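Local coordinates for Glyco_hydro_cc domain-containing protein (Pseudomonas viridiflava, PDB 6UAV), which probably cleaves beta-1,3-glucan chains internally, as an endo-beta-1,3-glucanase of glycoside hydrolase family 128 (subgroup II), at residues R6-D11 and T23-W28; T1-R6 and F221-F226. All blocks are in the same frame, centred on the assembly; numbering follows the deposited sequence.

Contact 1 of 2, residues R6-D11 and T23-W28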
ATOM      1  N   ARG A   6       6.459   8.909  -2.288  1.00 12.48           N
ATOM      2  CA  ARG A   6       6.755   8.606  -0.873  1.00 12.40           C
ATOM      3  C   ARG A   6       5.507   8.680   0.003  1.00 12.37           C
ATOM      4  O   ARG A   6       4.979   9.734   0.201  1.00 12.94           O
ATOM      5  CB  ARG A   6       7.903   9.497  -0.379  1.00 13.13           C
ATOM      6  CG  ARG A   6       8.371   9.065   0.994  1.00 12.67           C
ATOM      7  CD  ARG A   6       9.791   9.510   1.308  1.00 13.78           C
ATOM      8  NE  ARG A   6      10.720   9.218   0.228  1.00 13.78           N
ATOM      9  CZ  ARG A   6      11.864   9.860  -0.017  1.00 14.84           C
ATOM     10  NH1 ARG A   6      12.351  10.780   0.801  1.00 14.63           N
ATOM     11  NH2 ARG A   6      12.534   9.526  -1.095  1.00 15.37           N
ATOM     12  N   GLY A   7       5.111   7.565   0.610  1.00 11.57           N
ATOM     13  CA  GLY A   7       3.929   7.526   1.461  1.00 11.42           C
ATOM     14  C   GLY A   7       4.176   6.806   2.759  1.00 11.75           C
ATOM     15  O   GLY A   7       5.273   6.278   3.023  1.00 11.60           O
ATOM     16  N   VAL A   8       3.113   6.752   3.539  1.00 11.73           N
ATOM     17  CA  VAL A   8       3.104   6.022   4.827  1.00 12.00           C
ATOM     18  C   VAL A   8       1.828   5.195   4.877  1.00 11.91           C
ATOM     19  O   VAL A   8       0.774   5.724   4.569  1.00 11.07           O
ATOM     20  CB  VAL A   8       3.259   7.013   6.006  1.00 13.14           C
ATOM     21  CG1 VAL A   8       3.347   6.251   7.322  1.00 13.74           C
ATOM     22  CG2 VAL A   8       4.509   7.878   5.810  1.00 14.06           C
ATOM     23  N   ALA A   9       1.938   3.982   5.423  1.00 11.94           N
ATOM     24  CA  ALA A   9       0.811   3.066   5.673  1.00 11.87           C
ATOM     25  C   ALA A   9       0.443   3.180   7.140  1.00 11.94           C
ATOM     26  O   ALA A   9       1.204   2.659   7.953  1.00 11.42           O
ATOM     27  CB  ALA A   9       1.216   1.657   5.317  1.00 12.17           C
ATOM     28  N   TYR A  10      -0.476   4.063   7.481  1.00 11.68           N
ATOM     29  CA  TYR A  10      -0.748   4.451   8.882  1.00 11.96           C
ATOM     30  C   TYR A  10      -2.045   5.230   8.925  1.00 11.88           C
ATOM     31  O   TYR A  10      -2.224   6.097   8.099  1.00 12.66           O
ATOM     32  CB  TYR A  10       0.372   5.304   9.489  1.00 11.69           C
ATOM     33  CG  TYR A  10       0.223   5.657  10.944  1.00 12.01           C
ATOM     34  CD1 TYR A  10       0.263   4.660  11.902  1.00 11.76           C
ATOM     35  CD2 TYR A  10       0.093   6.964  11.367  1.00 12.45           C
ATOM     36  CE1 TYR A  10       0.153   4.969  13.240  1.00 12.80           C
ATOM     37  CE2 TYR A  10      -0.081   7.281  12.704  1.00 12.55           C
ATOM     38  CZ  TYR A  10      -0.042   6.274  13.649  1.00 13.25           C
ATOM     39  OH  TYR A  10      -0.147   6.510  15.008  1.00 13.99           O
ATOM     40  N   ASP A  11      -2.863   5.015   9.939  1.00 12.23           N
ATOM     41  CA  ASP A  11      -4.105   5.806  10.089  1.00 11.94           C
ATOM     42  C   ASP A  11      -3.744   7.150  10.740  1.00 12.57           C
ATOM     43  O   ASP A  11      -4.050   7.377  11.927  1.00 12.99           O
ATOM     44  CB  ASP A  11      -5.154   5.021  10.862  1.00 12.24           C
ATOM     45  CG  ASP A  11      -6.520   5.670  10.830  1.00 12.59           C
ATOM     46  OD1 ASP A  11      -6.783   6.472   9.894  1.00 12.48           O
ATOM     47  OD2 ASP A  11      -7.340   5.264  11.656  1.00 14.13           O
ATOM     48  N   THR A  23       6.818  17.314   5.115  1.00 18.64           N
ATOM     49  CA  THR A  23       8.065  17.817   4.474  1.00 19.59           C
ATOM     50  C   THR A  23       8.593  16.826   3.438  1.00 18.54           C
ATOM     51  O   THR A  23       9.179  17.282   2.450  1.00 19.26           O
ATOM     52  CB  THR A  23       9.121  18.182   5.514  1.00 21.91           C
ATOM     53  OG1 THR A  23       9.445  16.955   6.165  1.00 22.65           O
ATOM     54  CG2 THR A  23       8.588  19.265   6.432  1.00 23.18           C
ATOM     55  N   GLY A  24       8.417  15.537   3.647  1.00 16.70           N
ATOM     56  CA  GLY A  24       8.903  14.501   2.701  1.00 17.28           C
ATOM     57  C   GLY A  24       7.835  13.518   2.205  1.00 17.07           C
ATOM     58  O   GLY A  24       8.170  12.710   1.341  1.00 18.76           O
ATOM     59  N   MET A  25       6.640  13.476   2.777  1.00 16.31           N
ATOM     60  CA  MET A  25       5.617  12.451   2.491  1.00 16.53           C
ATOM     61  C   MET A  25       4.573  13.073   1.568  1.00 15.05           C
ATOM     62  O   MET A  25       4.046  14.145   1.969  1.00 15.03           O
ATOM     63  CB  MET A  25       4.909  12.026   3.783  1.00 18.00           C
ATOM     64  CG  MET A  25       3.833  11.009   3.556  1.00 18.96           C
ATOM     65  SD  MET A  25       2.720  10.632   4.991  1.00 19.83           S
ATOM     66  CE  MET A  25       1.635  12.056   4.966  1.00 20.48           C
ATOM     67  N   SER A  26       4.250  12.438   0.440  1.00 13.61           N
ATOM     68  CA  SER A  26       3.211  12.896  -0.508  1.00 13.74           C
ATOM     69  C   SER A  26       1.856  12.276  -0.187  1.00 12.75           C
ATOM     70  O   SER A  26       0.850  12.920  -0.500  1.00 12.83           O
ATOM     71  CB  SER A  26       3.669  12.624  -1.884  1.00 14.96           C
ATOM     72  OG  SER A  26       4.617  13.624  -2.190  1.00 17.61           O
ATOM     73  N   TRP A  27       1.786  11.078   0.413  1.00 12.26           N
ATOM     74  CA  TRP A  27       0.455  10.449   0.542  1.00 11.58           C
ATOM     75  C   TRP A  27       0.416   9.460   1.692  1.00 11.37           C
ATOM     76  O   TRP A  27       1.468   9.051   2.200  1.00 11.11           O
ATOM     77  CB  TRP A  27       0.072   9.764  -0.782  1.00 11.86           C
ATOM     78  CG  TRP A  27       0.878   8.535  -1.070  1.00 11.64           C
ATOM     79  CD1 TRP A  27       2.189   8.484  -1.467  1.00 11.79           C
ATOM     80  CD2 TRP A  27       0.484   7.168  -0.852  1.00 11.10           C
ATOM     81  NE1 TRP A  27       2.622   7.186  -1.558  1.00 11.93           N
ATOM     82  CE2 TRP A  27       1.586   6.357  -1.195  1.00 11.58           C
ATOM     83  CE3 TRP A  27      -0.695   6.564  -0.437  1.00 11.38           C
ATOM     84  CZ2 TRP A  27       1.491   4.972  -1.187  1.00 11.40           C
ATOM     85  CZ3 TRP A  27      -0.773   5.199  -0.435  1.00 11.23           C
ATOM     86  CH2 TRP A  27       0.309   4.411  -0.762  1.00 11.18           C
ATOM     87  N   TRP A  28      -0.775   9.096   2.068  1.00 10.95           N
ATOM     88  CA  TRP A  28      -0.959   8.008   3.047  1.00 10.77           C
ATOM     89  C   TRP A  28      -2.236   7.259   2.759  1.00 11.18           C
ATOM     90  O   TRP A  28      -3.068   7.716   1.981  1.00 11.46           O
ATOM     91  CB  TRP A  28      -0.967   8.534   4.492  1.00 11.12           C
ATOM     92  CG  TRP A  28      -2.280   9.043   5.042  1.00 11.29           C
ATOM     93  CD1 TRP A  28      -3.097   8.356   5.889  1.00 11.29           C
ATOM     94  CD2 TRP A  28      -2.927  10.299   4.823  1.00 11.02           C
ATOM     95  NE1 TRP A  28      -4.173   9.104   6.255  1.00 11.28           N
ATOM     96  CE2 TRP A  28      -4.095  10.316   5.621  1.00 11.79           C
ATOM     97  CE3 TRP A  28      -2.608  11.435   4.059  1.00 11.61           C
ATOM     98  CZ2 TRP A  28      -4.963  11.404   5.656  1.00 12.02           C
ATOM     99  CZ3 TRP A  28      -3.457  12.516   4.142  1.00 11.86           C
ATOM    100  CH2 TRP A  28      -4.633  12.480   4.879  1.00 11.90           C
TER
HETATM  101  O   HOH W   1      -6.219   8.702   8.403  1.00 14.27           O
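Arg-6 O is the best-held polar atom, gripped by two backbone N-H groups: Ser-26 N at 2.8 Å, nearly along the C=O axis (168° at the oxygen), and, weakly, Trp-27 N at 3.5 Å. Two residues on, Val-8 N donates to Trp-27 O over 3.1 Å in the carbonyl plane, and the two bonding sites bracket the parallel pair Gly-7 and Trp-27. Trp-27 holds CG in the crowded position between its backbone N and carbonyl carbon (chi1 71°), which turns the indole back over the neighbouring strand. Gly-7 CA therefore sits over the face of the five-membered ring, 3.6 Å from its centroid, a CH-pi contact, while Trp-27 NE1 donates to Lys-5 O. On the sheet face carrying Val-8, Met-25 SD meets Val-8 CG2 at 3.4 Å, the two side chains crossing at about a right angle. Farther along, a water lying in the plane of the Trp-28 ring accepts from NE1 and donates to Asp-11 OD1, an oxygen that also pairs with Asn-30 ND2. Two neighbouring parallel strands, joined through helix 15-22, form a beta-alpha-beta unit, the first of the eight-stranded TIM barrel.

Contact 2 of 2, residues T1-R6 and F221-F226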
ATOM      1  N   THR A   1       9.067  20.752  -1.991  1.00 22.92           N
ATOM      2  CA  THR A   1       9.159  19.752  -3.101  1.00 22.36           C
ATOM      3  C   THR A   1       9.613  18.403  -2.536  1.00 20.80           C
ATOM      4  O   THR A   1      10.480  18.361  -1.652  1.00 21.26           O
ATOM      5  CB  THR A   1      10.131  20.180  -4.204  1.00 24.10           C
ATOM      6  OG1 THR A   1       9.750  21.504  -4.592  1.00 24.44           O
ATOM      7  CG2 THR A   1      10.112  19.225  -5.379  1.00 24.72           C
ATOM      8  N   LYS A   2       9.025  17.328  -3.014  1.00 19.49           N
ATOM      9  CA  LYS A   2       9.271  16.021  -2.383  1.00 18.22           C
ATOM     10  C   LYS A   2       8.866  14.937  -3.387  1.00 17.50           C
ATOM     11  O   LYS A   2       8.357  15.273  -4.496  1.00 16.20           O
ATOM     12  CB  LYS A   2       8.484  15.936  -1.074  1.00 17.94           C
ATOM     13  CG  LYS A   2       7.009  16.157  -1.290  1.00 18.21           C
ATOM     14  CD  LYS A   2       6.214  16.246   0.017  1.00 18.16           C
ATOM     15  CE  LYS A   2       4.821  16.789  -0.225  1.00 18.15           C
ATOM     16  NZ  LYS A   2       4.067  17.039   1.033  1.00 18.41           N
ATOM     17  N   SER A   3       9.136  13.688  -3.043  1.00 16.90           N
ATOM     18  CA  SER A   3       8.865  12.581  -3.985  1.00 17.21           C
ATOM     19  C   SER A   3       7.365  12.371  -4.137  1.00 16.88           C
ATOM     20  O   SER A   3       6.697  12.118  -3.119  1.00 16.05           O
ATOM     21  CB  SER A   3       9.423  11.296  -3.479  1.00 17.72           C
ATOM     22  OG  SER A   3       9.128  10.308  -4.452  1.00 17.28           O
ATOM     23  N   VAL A   4       6.811  12.276  -5.341  1.00 18.49           N
ATOM     24  CA  VAL A   4       5.378  11.856  -5.497  1.00 18.30           C
ATOM     25  C   VAL A   4       5.222  10.417  -5.004  1.00 16.78           C
ATOM     26  O   VAL A   4       4.107  10.039  -4.687  1.00 16.00           O
ATOM     27  CB  VAL A   4       4.869  11.980  -6.945  1.00 21.30           C
ATOM     28  CG1 VAL A   4       5.718  11.150  -7.895  1.00 23.86           C
ATOM     29  CG2 VAL A   4       3.369  11.620  -7.087  1.00 23.03           C
ATOM     30  N   LYS A   5       6.301   9.614  -4.956  1.00 14.14           N
ATOM     31  CA  LYS A   5       6.134   8.166  -4.607  1.00 13.03           C
ATOM     32  C   LYS A   5       5.938   7.985  -3.101  1.00 12.22           C
ATOM     33  O   LYS A   5       5.441   6.946  -2.687  1.00 11.92           O
ATOM     34  CB  LYS A   5       7.393   7.383  -4.987  1.00 13.35           C
ATOM     35  CG  LYS A   5       7.831   7.545  -6.427  1.00 13.37           C
ATOM     36  CD  LYS A   5       8.575   6.293  -6.911  1.00 13.85           C
ATOM     37  CE  LYS A   5       9.217   6.486  -8.283  1.00 14.89           C
ATOM     38  NZ  LYS A   5       9.643   5.171  -8.862  1.00 14.71           N
ATOM     39  N   ARG A   6       6.459   8.909  -2.288  1.00 12.48           N
ATOM     40  CA  ARG A   6       6.755   8.606  -0.873  1.00 12.40           C
ATOM     41  C   ARG A   6       5.507   8.680   0.003  1.00 12.37           C
ATOM     42  O   ARG A   6       4.979   9.734   0.201  1.00 12.94           O
ATOM     43  CB  ARG A   6       7.903   9.497  -0.379  1.00 13.13           C
ATOM     44  CG  ARG A   6       8.371   9.065   0.994  1.00 12.67           C
ATOM     45  CD  ARG A   6       9.791   9.510   1.308  1.00 13.78           C
ATOM     46  NE  ARG A   6      10.720   9.218   0.228  1.00 13.78           N
ATOM     47  CZ  ARG A   6      11.864   9.860  -0.017  1.00 14.84           C
ATOM     48  NH1 ARG A   6      12.351  10.780   0.801  1.00 14.63           N
ATOM     49  NH2 ARG A   6      12.534   9.526  -1.095  1.00 15.37           N
ATOM     50  N   PHE A 221       5.119   3.241  -8.919  1.00 14.44           N
ATOM     51  CA  PHE A 221       4.526   4.594  -8.913  1.00 14.46           C
ATOM     52  C   PHE A 221       4.516   5.176  -7.505  1.00 13.19           C
ATOM     53  O   PHE A 221       4.729   6.352  -7.389  1.00 12.68           O
ATOM     54  CB  PHE A 221       3.085   4.543  -9.440  1.00 14.94           C
ATOM     55  CG  PHE A 221       2.401   5.885  -9.512  1.00 16.39           C
ATOM     56  CD1 PHE A 221       2.687   6.766 -10.547  1.00 18.18           C
ATOM     57  CD2 PHE A 221       1.512   6.303  -8.523  1.00 16.85           C
ATOM     58  CE1 PHE A 221       2.072   8.021 -10.602  1.00 19.98           C
ATOM     59  CE2 PHE A 221       0.874   7.537  -8.607  1.00 18.39           C
ATOM     60  CZ  PHE A 221       1.169   8.401  -9.637  1.00 18.68           C
ATOM     61  N   ARG A 222       4.281   4.361  -6.478  1.00 12.67           N
ATOM     62  CA  ARG A 222       4.155   4.853  -5.103  1.00 13.16           C
ATOM     63  C   ARG A 222       4.552   3.714  -4.164  1.00 12.49           C
ATOM     64  O   ARG A 222       4.511   2.499  -4.563  1.00 13.05           O
ATOM     65  CB  ARG A 222       2.741   5.358  -4.790  1.00 13.86           C
ATOM     66  CG  ARG A 222       2.500   6.813  -5.181  1.00 15.26           C
ATOM     67  CD  ARG A 222       1.197   7.465  -4.766  1.00 17.32           C
ATOM     68  NE  ARG A 222       1.315   8.928  -4.742  1.00 18.67           N
ATOM     69  CZ  ARG A 222       0.342   9.756  -4.367  1.00 19.15           C
ATOM     70  NH1 ARG A 222      -0.856   9.276  -4.050  1.00 18.38           N
ATOM     71  NH2 ARG A 222       0.589  11.051  -4.278  1.00 20.80           N
ATOM     72  N   TYR A 223       5.034   4.101  -3.008  1.00 11.84           N
ATOM     73  CA  TYR A 223       5.325   3.146  -1.931  1.00 11.19           C
ATOM     74  C   TYR A 223       4.910   3.767  -0.606  1.00 10.86           C
ATOM     75  O   TYR A 223       4.840   4.964  -0.486  1.00 10.95           O
ATOM     76  CB  TYR A 223       6.804   2.717  -1.921  1.00 11.38           C
ATOM     77  CG  TYR A 223       7.805   3.842  -1.893  1.00 11.37           C
ATOM     78  CD1 TYR A 223       8.117   4.489  -0.712  1.00 11.38           C
ATOM     79  CD2 TYR A 223       8.389   4.310  -3.042  1.00 12.23           C
ATOM     80  CE1 TYR A 223       9.070   5.484  -0.640  1.00 11.79           C
ATOM     81  CE2 TYR A 223       9.282   5.366  -3.007  1.00 12.37           C
ATOM     82  CZ  TYR A 223       9.580   5.996  -1.814  1.00 12.01           C
ATOM     83  OH  TYR A 223      10.433   7.056  -1.718  1.00 13.29           O
ATOM     84  N   ALA A 224       4.734   2.899   0.377  1.00 10.12           N
ATOM     85  CA  ALA A 224       4.345   3.344   1.702  1.00 10.50           C
ATOM     86  C   ALA A 224       5.042   2.507   2.751  1.00 10.77           C
ATOM     87  O   ALA A 224       4.876   1.279   2.787  1.00 10.59           O
ATOM     88  CB  ALA A 224       2.866   3.236   1.833  1.00 10.72           C
ATOM     89  N   TRP A 225       5.758   3.222   3.602  1.00 11.29           N
ATOM     90  CA  TRP A 225       6.481   2.595   4.723  1.00 11.40           C
ATOM     91  C   TRP A 225       5.498   2.141   5.800  1.00 10.99           C
ATOM     92  O   TRP A 225       4.581   2.926   6.206  1.00 10.97           O
ATOM     93  CB  TRP A 225       7.545   3.554   5.278  1.00 12.54           C
ATOM     94  CG  TRP A 225       8.368   2.966   6.379  1.00 12.70           C
ATOM     95  CD1 TRP A 225       8.138   3.006   7.721  1.00 13.13           C
ATOM     96  CD2 TRP A 225       9.541   2.169   6.196  1.00 13.07           C
ATOM     97  NE1 TRP A 225       9.107   2.312   8.398  1.00 13.64           N
ATOM     98  CE2 TRP A 225      10.003   1.804   7.477  1.00 13.52           C
ATOM     99  CE3 TRP A 225      10.274   1.800   5.071  1.00 13.32           C
ATOM    100  CZ2 TRP A 225      11.104   0.964   7.647  1.00 13.90           C
ATOM    101  CZ3 TRP A 225      11.417   1.048   5.247  1.00 13.42           C
ATOM    102  CH2 TRP A 225      11.808   0.618   6.514  1.00 13.63           C
ATOM    103  N   PHE A 226       5.774   0.986   6.383  1.00 11.06           N
ATOM    104  CA  PHE A 226       5.049   0.486   7.570  1.00 11.03           C
ATOM    105  C   PHE A 226       5.960   0.698   8.789  1.00 11.32           C
ATOM    106  O   PHE A 226       6.987   0.030   8.866  1.00 12.09           O
ATOM    107  CB  PHE A 226       4.655  -0.978   7.405  1.00 11.66           C
ATOM    108  CG  PHE A 226       3.694  -1.410   8.461  1.00 11.71           C
ATOM    109  CD1 PHE A 226       4.179  -1.826   9.678  1.00 12.19           C
ATOM    110  CD2 PHE A 226       2.327  -1.250   8.315  1.00 12.22           C
ATOM    111  CE1 PHE A 226       3.329  -2.168  10.701  1.00 12.62           C
ATOM    112  CE2 PHE A 226       1.455  -1.599   9.325  1.00 12.22           C
ATOM    113  CZ  PHE A 226       1.974  -2.073  10.507  1.00 12.17           C
TER
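Tyr-223 crosses from strand 220-225 to the chain entering strand 6-9, and its course can be followed atom by atom. From CB the ring leaves with CG in the crowded position between the backbone N and the carbonyl carbon (chi1 53°), which lays one face under Lys-5 O, 3.9 Å above the ring plane and over its centre. On one flank CE2 touches Lys-5 CB at 3.4 Å, and the lysine side chain crosses the tyrosine at about a right angle. On the other, CE1 packs against Arg-6 CA and CG, the CA making an off-centre CH-pi contact. At the tip, OH accepts from Arg-6 NE over 2.9 Å, nearly straight (167°) and close to the guanidinium plane. Ring and guanidinium planes lie 28° apart, side by side, and Arg-6 NH1 and NH2 are hydrogen-bonded to Leu-256 O and Pro-257 O.

The backbone is pinned beside this ring by Tyr-223 N donating to Lys-5 O, 2.9 Å and almost straight. Arg-222, extended from CG to NE, gives its NE to Val-4 O at 3.0 Å, and its NH2 forms a salt bridge with Asp-51. A type I turn from Ser-3 to Arg-6 presents these carbonyls, with Ser-3 OG accepting from Lys-5 N in an ST turn. Glu-215 OE2 is hydrogen-bonded to both Ser-3 OG and Tyr-223 OH, so the tyrosine hydroxyl links arginine to carboxylate, and the positive charge of Arg-6 would probably polarise that hydroxyl.

In the fold
Both contacts belong to the closed parallel barrel and meet on strand 6-9: contact 1 joins it to strand 27-29, contact 2 ties its approach to strand 220-225, the last of the barrel order, so together they hold the first strand on both flanks. Contact 1 is buried and rests mainly on backbone pairing, with an indole face and a thioether packed alongside. Contact 2 is partly buried, lies where the N-terminal loop enters the sheet, and relies more on arginine and tyrosine polar groups. Arg-6 serves both, its carbonyl in one and its guanidinium in the other. Their centres lie about 7 Å apart, and Ser-26 OG probably hydrogen-bonds Ser-3 O between them at 2.7 Å.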